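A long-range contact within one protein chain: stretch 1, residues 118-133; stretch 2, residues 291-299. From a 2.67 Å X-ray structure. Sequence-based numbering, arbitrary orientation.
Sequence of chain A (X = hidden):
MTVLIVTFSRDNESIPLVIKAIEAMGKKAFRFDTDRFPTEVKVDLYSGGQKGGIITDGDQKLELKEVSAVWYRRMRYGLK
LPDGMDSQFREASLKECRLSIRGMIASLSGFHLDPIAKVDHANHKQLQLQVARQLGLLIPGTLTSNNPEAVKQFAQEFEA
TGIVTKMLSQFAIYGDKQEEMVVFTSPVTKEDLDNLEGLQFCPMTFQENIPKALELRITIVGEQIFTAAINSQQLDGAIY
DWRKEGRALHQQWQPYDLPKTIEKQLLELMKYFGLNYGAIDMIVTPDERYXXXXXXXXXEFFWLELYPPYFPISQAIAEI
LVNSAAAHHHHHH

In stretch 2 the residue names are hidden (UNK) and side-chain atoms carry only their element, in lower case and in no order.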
# COMPACT_ATOMS: atom_id res chain seq x y z
N LYS A 118 -1.97 6.47 7.05
CA LYS A 118 -2.39 5.80 8.27
C LYS A 118 -3.10 4.49 7.96
O LYS A 118 -2.87 3.48 8.64
CB LYS A 118 -3.30 6.72 9.08
CG LYS A 118 -2.71 8.09 9.32
CD LYS A 118 -1.32 8.00 9.94
CE LYS A 118 -0.76 9.38 10.24
NZ LYS A 118 0.57 9.33 10.91
N VAL A 119 -3.97 4.48 6.94
CA VAL A 119 -4.65 3.24 6.56
C VAL A 119 -3.65 2.22 6.05
O VAL A 119 -3.72 1.03 6.39
CB VAL A 119 -5.75 3.54 5.53
CG1 VAL A 119 -6.41 2.24 5.05
CG2 VAL A 119 -6.79 4.47 6.11
N ASP A 120 -2.68 2.67 5.24
CA ASP A 120 -1.66 1.76 4.73
C ASP A 120 -0.84 1.14 5.86
O ASP A 120 -0.51 -0.05 5.81
CB ASP A 120 -0.75 2.50 3.76
CG ASP A 120 -1.37 2.65 2.39
OD1 ASP A 120 -2.32 1.91 2.09
OD2 ASP A 120 -0.90 3.51 1.60
N HIS A 121 -0.51 1.93 6.88
CA HIS A 121 0.30 1.44 7.99
C HIS A 121 -0.51 0.56 8.94
O HIS A 121 0.06 -0.32 9.59
CB HIS A 121 0.91 2.61 8.75
CG HIS A 121 1.96 2.19 9.73
ND1 HIS A 121 1.88 2.47 11.08
CD2 HIS A 121 3.11 1.50 9.56
CE1 HIS A 121 2.94 1.98 11.70
NE2 HIS A 121 3.71 1.39 10.80
N ALA A 122 -1.81 0.81 9.05
CA ALA A 122 -2.65 -0.04 9.89
C ALA A 122 -3.10 -1.31 9.18
O ALA A 122 -3.69 -2.17 9.83
CB ALA A 122 -3.87 0.75 10.37
N ASN A 123 -2.82 -1.45 7.88
CA ASN A 123 -3.25 -2.63 7.14
C ASN A 123 -2.35 -3.84 7.36
O ASN A 123 -2.68 -4.92 6.86
CB ASN A 123 -3.33 -2.32 5.64
CG ASN A 123 -4.62 -1.64 5.25
OD1 ASN A 123 -5.62 -1.71 5.96
ND2 ASN A 123 -4.61 -0.96 4.10
N HIS A 124 -1.23 -3.68 8.06
CA HIS A 124 -0.35 -4.81 8.37
C HIS A 124 -0.92 -5.53 9.58
O HIS A 124 -0.78 -5.07 10.71
CB HIS A 124 1.07 -4.32 8.62
CG HIS A 124 1.68 -3.60 7.46
ND1 HIS A 124 1.84 -2.23 7.43
CD2 HIS A 124 2.14 -4.05 6.27
CE1 HIS A 124 2.39 -1.87 6.28
NE2 HIS A 124 2.58 -2.96 5.56
N LYS A 125 -1.57 -6.67 9.34
CA LYS A 125 -2.27 -7.36 10.42
C LYS A 125 -1.30 -7.92 11.45
O LYS A 125 -1.65 -8.04 12.63
CB LYS A 125 -3.15 -8.46 9.84
CG LYS A 125 -4.29 -7.93 8.98
CD LYS A 125 -5.07 -9.04 8.31
CE LYS A 125 -6.21 -8.49 7.47
NZ LYS A 125 -6.95 -9.56 6.74
N GLN A 126 -0.07 -8.25 11.04
CA GLN A 126 0.94 -8.66 12.01
C GLN A 126 1.32 -7.51 12.93
O GLN A 126 1.61 -7.74 14.11
CB GLN A 126 2.17 -9.20 11.29
CG GLN A 126 3.23 -9.75 12.23
CD GLN A 126 4.52 -10.09 11.52
OE1 GLN A 126 4.55 -10.27 10.30
NE2 GLN A 126 5.61 -10.17 12.27
N LEU A 127 1.34 -6.28 12.41
CA LEU A 127 1.64 -5.13 13.26
C LEU A 127 0.46 -4.78 14.16
O LEU A 127 0.67 -4.29 15.28
CB LEU A 127 2.01 -3.93 12.39
CG LEU A 127 2.41 -2.64 13.11
CD1 LEU A 127 3.67 -2.84 13.93
CD2 LEU A 127 2.59 -1.53 12.10
N GLN A 128 -0.77 -5.02 13.71
CA GLN A 128 -1.93 -4.79 14.56
C GLN A 128 -1.84 -5.62 15.84
O GLN A 128 -1.93 -5.09 16.95
CB GLN A 128 -3.21 -5.13 13.80
CG GLN A 128 -3.48 -4.30 12.56
CD GLN A 128 -4.80 -4.67 11.93
OE1 GLN A 128 -5.57 -5.43 12.50
NE2 GLN A 128 -5.07 -4.13 10.75
N LEU A 129 -1.64 -6.94 15.68
CA LEU A 129 -1.60 -7.83 16.84
C LEU A 129 -0.43 -7.49 17.76
O LEU A 129 -0.58 -7.49 18.99
CB LEU A 129 -1.51 -9.28 16.37
CG LEU A 129 -2.58 -9.72 15.37
CD1 LEU A 129 -2.23 -11.06 14.74
CD2 LEU A 129 -3.94 -9.78 16.04
N GLN A 130 0.73 -7.19 17.18
CA GLN A 130 1.90 -6.87 17.99
C GLN A 130 1.71 -5.59 18.78
O GLN A 130 2.08 -5.52 19.96
CB GLN A 130 3.13 -6.75 17.09
CG GLN A 130 4.33 -6.10 17.74
CD GLN A 130 5.56 -6.19 16.87
OE1 GLN A 130 6.09 -7.29 16.65
NE2 GLN A 130 6.02 -5.06 16.36
N VAL A 131 1.13 -4.56 18.16
CA VAL A 131 0.91 -3.30 18.87
C VAL A 131 -0.19 -3.46 19.92
O VAL A 131 -0.09 -2.92 21.03
CB VAL A 131 0.59 -2.17 17.88
CG1 VAL A 131 0.11 -0.93 18.61
CG2 VAL A 131 1.82 -1.86 17.04
N ALA A 132 -1.24 -4.22 19.60
CA ALA A 132 -2.29 -4.48 20.58
C ALA A 132 -1.74 -5.24 21.78
O ALA A 132 -2.11 -4.96 22.93
CB ALA A 132 -3.43 -5.26 19.93
N ARG A 133 -0.86 -6.22 21.54
CA ARG A 133 -0.28 -6.97 22.64
C ARG A 133 0.65 -6.10 23.48
O ARG A 133 0.69 -6.24 24.71
CB ARG A 133 0.47 -8.19 22.10
CG ARG A 133 1.05 -9.09 23.17
CD ARG A 133 1.72 -10.30 22.57
NE ARG A 133 2.36 -11.13 23.58
CZ ARG A 133 3.62 -11.01 23.96
NH1 ARG A 133 4.40 -10.10 23.39
NH2 ARG A 133 4.12 -11.81 24.90
N UNK A 291 -10.15 -10.96 23.89
CA UNK A 291 -9.09 -11.23 22.94
C UNK A 291 -9.26 -10.30 21.75
O UNK A 291 -10.34 -10.26 21.14
c UNK A 291 -8.60 -13.61 23.61
c UNK A 291 -9.09 -12.70 22.48
c UNK A 291 -8.23 -12.88 21.24
c UNK A 291 -9.68 -14.08 24.56
N UNK A 292 -8.21 -9.55 21.42
CA UNK A 292 -8.21 -8.70 20.24
C UNK A 292 -7.93 -9.54 19.00
O UNK A 292 -6.97 -10.32 18.97
c UNK A 292 -6.96 -6.80 19.11
c UNK A 292 -5.93 -7.11 18.24
c UNK A 292 -7.62 -5.02 17.63
c UNK A 292 -5.74 -6.39 17.07
c UNK A 292 -7.17 -7.59 20.37
c UNK A 292 -6.58 -5.34 16.77
c UNK A 292 -7.80 -5.75 18.79
N UNK A 293 -8.75 -9.37 17.96
CA UNK A 293 -8.57 -10.09 16.71
C UNK A 293 -8.02 -9.20 15.60
O UNK A 293 -6.96 -9.48 15.05
c UNK A 293 -9.38 -12.95 17.33
c UNK A 293 -11.67 -12.47 16.44
c UNK A 293 -10.44 -11.88 17.11
c UNK A 293 -9.88 -10.73 16.26
N UNK A 294 -8.72 -8.11 15.27
CA UNK A 294 -8.40 -7.35 14.07
C UNK A 294 -9.06 -5.98 14.14
O UNK A 294 -10.16 -5.83 14.67
o UNK A 294 -9.33 -9.34 10.41
o UNK A 294 -9.79 -7.47 9.36
c UNK A 294 -9.33 -8.10 10.34
c UNK A 294 -8.88 -8.10 12.82
c UNK A 294 -8.78 -7.32 11.52
N UNK A 295 -8.36 -4.98 13.61
CA UNK A 295 -8.94 -3.67 13.33
C UNK A 295 -8.88 -3.44 11.82
O UNK A 295 -7.80 -3.56 11.22
c UNK A 295 -8.69 -1.18 13.56
c UNK A 295 -8.24 -2.54 14.09
c UNK A 295 -6.73 -2.67 14.00
c UNK A 295 -8.00 -0.01 14.24
N UNK A 296 -10.02 -3.14 11.23
CA UNK A 296 -10.08 -2.82 9.81
C UNK A 296 -10.36 -1.34 9.64
O UNK A 296 -11.48 -0.89 9.94
c UNK A 296 -11.17 -3.47 7.61
n UNK A 296 -12.13 -4.10 6.94
c UNK A 296 -11.17 -3.65 9.11
o UNK A 296 -10.30 -2.79 7.05
N UNK A 297 -9.39 -0.54 9.18
CA UNK A 297 -9.61 0.91 9.09
C UNK A 297 -10.71 1.32 8.12
O UNK A 297 -11.09 2.50 8.12
c UNK A 297 -7.27 0.36 8.97
c UNK A 297 -8.24 1.44 8.63
c UNK A 297 -8.02 -0.92 8.80
N UNK A 298 -11.22 0.41 7.30
CA UNK A 298 -12.30 0.72 6.37
C UNK A 298 -13.39 -0.34 6.46
O UNK A 298 -14.10 -0.59 5.48
c UNK A 298 -11.77 0.84 4.92
c UNK A 298 -10.86 2.06 4.78
c UNK A 298 -11.04 -0.42 4.52
N UNK A 299 -13.53 -0.95 7.63
CA UNK A 299 -14.56 -1.95 7.81
C UNK A 299 -15.95 -1.35 7.77
O UNK A 299 -16.17 -0.16 8.01

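Position 291 opens the hidden segment within a strand. Its side chain holds four carbons, forked at the first, with one arm two carbons long, and is out of reach of stretch 1. A fork at CB with unequal arms identifies Ile291.

At position 292 one carbon leads into a ring of six carbons with no heteroatom. The CA-to-CB bond points toward the helix, and the methyl of Ala132 lies over one face of the ring, with Ala132 CB 4.0 Å from its centroid. The plain six-carbon ring marks Phe292. Its closest approach to the helix is Phe292 CD2 to Ala132 CB at 3.5 Å, and Leu129 CD2 approaches Phe292 CE2 obliquely at 4.0 Å.

Position 293 has four side-chain carbons again, but now the fork is at the second. The CA-to-CB bond points away from the helix, and the backbone makes the contact instead: the carbonyl O of 293 lies 3.2 Å from Leu129 CD2. The late fork gives Leu293.

Position 294 carries three carbons, the third bearing two oxygens. This extended chain, with chi1 and chi2 both t, ends near the Lys125 side chain. A carboxylate on the third carbon makes it Glu294. Opposite charges are near each other here, but the 4.4 Å between Lys125 NZ and Glu294 OE1 is too long for a salt bridge.

At position 295 there are four carbons, forked at the first, with one arm of two carbons, as at 291. The one-carbon arm lies close to Gln128 OE1, and the backbone N and O of 295 both meet the Gln128 amide. This is Ile295, with Ile295 CG2 3.3 Å from Gln128 OE1. Ile295 N donates to Gln128 OE1 at 3.0 Å with a nearly straight geometry, and Gln128 NE2 donates weakly to Ile295 O at 2.8 Å.

Position 296 shows two carbons, the second carrying one oxygen and one nitrogen, and makes no contact with stretch 1 within 4.5 Å. The short amide is Asn296, which begins a type I turn.

At position 297 three carbons close a ring onto the backbone nitrogen; the CA-to-CB bond points toward stretch 1 and the ring packs on Ala122 and Val119. This is Pro297, with Pro297 CG 3.7 Å from Ala122 CB and Pro297 CB 4.1 Å from Val119 CG1.

Position 298 has one carbon carrying two more, one of which just reaches Val119. This is Val298, with Val298 CG1 4.5 Å from Val119 CG1.

Position 299 has no side-chain atoms, hence Gly299. Gly299 N bonds to Asn296 O at 3.1 Å across the turn.

The contact is thus two apolar patches joined by a polar clasp. Phe292 packs on Leu129 and Ala132 at one end, and Pro297 on Val119 and Ala122 at the other. Between them, the Gln128 amide reads both backbone groups of Ile295. Gln128 NE2 also donates to Ala122 O at 2.6 Å, so one side chain ties the strand both to its own helix and to the backbone at Ala122.

Stretch 2, residues 291-299: IFLEINPVG
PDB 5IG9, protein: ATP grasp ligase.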